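Local coordinates for protein 3-hydroxyacyl-CoA dehydrogenase (Archaeoglobus fulgidus, PDB 1ZEJ) that probably acts as an NAD-dependent dehydrogenase of the 3-hydroxyacyl-CoA dehydrogenase family, oxidising hydroxyl substrates with NAD as the likely hydride acceptor, at residues Glu48-Arg51 with Glu52-Glu56. Numbering follows the deposited sequence.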
loop_
_atom_site.group_PDB
_atom_site.type_symbol
_atom_site.label_atom_id
_atom_site.label_comp_id
_atom_site.label_asym_id
_atom_site.label_seq_id
_atom_site.Cartn_x
_atom_site.Cartn_y
_atom_site.Cartn_z
ATOM N N GLU A 48 -33.728 8.089 14.750
ATOM C CA GLU A 48 -34.511 8.562 13.599
ATOM C C GLU A 48 -33.620 8.898 12.402
ATOM O O GLU A 48 -33.949 8.569 11.266
ATOM C CB GLU A 48 -35.433 9.742 13.960
ATOM C CG GLU A 48 -36.619 9.323 14.865
ATOM C CD GLU A 48 -37.639 10.422 15.062
ATOM O OE1 GLU A 48 -37.518 11.475 14.385
ATOM O OE2 GLU A 48 -38.566 10.231 15.891
ATOM N N ALA A 49 -32.487 9.532 12.654
ATOM C CA ALA A 49 -31.548 9.843 11.586
ATOM C C ALA A 49 -31.018 8.546 10.995
ATOM O O ALA A 49 -30.911 8.422 9.797
ATOM C CB ALA A 49 -30.406 10.719 12.090
ATOM N N ALA A 50 -30.719 7.562 11.835
ATOM C CA ALA A 50 -30.233 6.278 11.359
ATOM C C ALA A 50 -31.253 5.605 10.449
ATOM O O ALA A 50 -30.908 5.068 9.398
ATOM C CB ALA A 50 -29.880 5.333 12.573
ATOM N N ARG A 51 -32.511 5.635 10.862
ATOM C CA ARG A 51 -33.559 4.909 10.179
ATOM C C ARG A 51 -33.734 5.397 8.739
ATOM O O ARG A 51 -34.000 4.601 7.827
ATOM C CB ARG A 51 -34.885 5.058 10.916
ATOM C CG ARG A 51 -36.046 4.439 10.150
ATOM C CD ARG A 51 -37.345 4.318 10.985
ATOM N NE ARG A 51 -38.386 3.692 10.148
ATOM C CZ ARG A 51 -38.931 2.485 10.346
ATOM N NH1 ARG A 51 -38.612 1.744 11.400
ATOM N NH2 ARG A 51 -39.851 2.034 9.486
ATOM N N GLU A 52 -33.620 6.709 8.565
ATOM C CA GLU A 52 -33.754 7.315 7.251
ATOM C C GLU A 52 -32.517 7.098 6.384
ATOM O O GLU A 52 -32.582 7.301 5.204
ATOM C CB GLU A 52 -34.141 8.789 7.372
ATOM C CG GLU A 52 -33.112 9.706 8.011
ATOM C CD GLU A 52 -33.627 11.136 8.181
ATOM O OE1 GLU A 52 -34.828 11.384 7.930
ATOM O OE2 GLU A 52 -32.820 12.016 8.578
ATOM N N GLN A 53 -31.398 6.645 6.952
ATOM C CA GLN A 53 -30.225 6.294 6.136
ATOM C C GLN A 53 -30.138 4.790 5.825
ATOM O O GLN A 53 -29.252 4.355 5.091
ATOM C CB GLN A 53 -28.930 6.740 6.835
ATOM C CG GLN A 53 -28.835 8.233 7.085
ATOM C CD GLN A 53 -28.614 9.016 5.810
ATOM O OE1 GLN A 53 -29.470 9.795 5.383
ATOM N NE2 GLN A 53 -27.465 8.800 5.182
ATOM N N ILE A 54 -31.029 3.988 6.391
ATOM C CA ILE A 54 -30.965 2.542 6.201
ATOM C C ILE A 54 -31.806 2.096 4.974
ATOM O O ILE A 54 -32.945 2.581 4.770
ATOM C CB ILE A 54 -31.390 1.822 7.499
ATOM C CG1 ILE A 54 -30.248 1.926 8.536
ATOM C CG2 ILE A 54 -31.719 0.371 7.214
ATOM C CD1 ILE A 54 -30.671 1.863 9.947
ATOM N N PRO A 55 -31.246 1.203 4.133
ATOM C CA PRO A 55 -32.026 0.796 2.950
ATOM C C PRO A 55 -33.378 0.221 3.338
ATOM O O PRO A 55 -33.498 -0.545 4.298
ATOM C CB PRO A 55 -31.143 -0.264 2.278
ATOM C CG PRO A 55 -29.773 0.026 2.740
ATOM C CD PRO A 55 -29.914 0.559 4.145
ATOM N N GLU A 56 -34.406 0.602 2.586
ATOM C CA GLU A 56 -35.780 0.322 3.001
ATOM C C GLU A 56 -36.048 -1.176 3.176
ATOM O O GLU A 56 -36.724 -1.579 4.099
ATOM C CB GLU A 56 -36.768 0.959 1.996
ATOM C CG GLU A 56 -38.137 1.168 2.582
ATOM C CD GLU A 56 -38.968 2.234 1.868
ATOM O OE1 GLU A 56 -38.413 3.099 1.146
ATOM O OE2 GLU A 56 -40.204 2.217 2.064
HETATM O O HOH W 1 -34.916 4.069 5.460
#
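With chi1 at 65°, Glu52 places its CG between its own backbone N and carbonyl carbon and thereby folds the side chain back over the preceding turn, where CG lies 3.1 Å from Ala49 O. Ile54 takes a chi1 of -75°, which sets CG1 beside the backbone N; its CG1 and CD1 each lie 3.3 Å from Ala50 O, with CD1 only loosely near Ala50 CB at 4.4 Å. Both contacts lie at the C-terminal end of helix 44-53, with Ile54 just past it, in a beta-alpha-beta unit of the Rossmann-type NAD-binding domain. Over these residues the backbone bonds change from i to i-4 towards i to i-3. Glu52 N still makes a fairly straight i to i-4 bond to Glu48 O (3.3 Å). One residue on, Gln53 N divides its interaction: its bond to Ala49 O is weak, whereas Ala50 O is closer at 3.0 Å. That i to i-3 donor stands well above the carbonyl plane, 62° out of it, as the turn tightens. Ile54 N makes a further i to i-3 bond to Arg51 O, also weak, before its extended psi takes the chain out of helical geometry. The buried Ile54 side chain touches Ile29 of helix 22-32 and Ile62 and Phe64 of strand 62-65, thus joining the helix end to the neighbouring elements of the domain. Ala50, likewise buried, approaches Ala20 of the predicted NAD site. A water donates to Arg51 O and to Ile54 O, its oxygen 2.6 Å from each, and so bridges the two carbonyls.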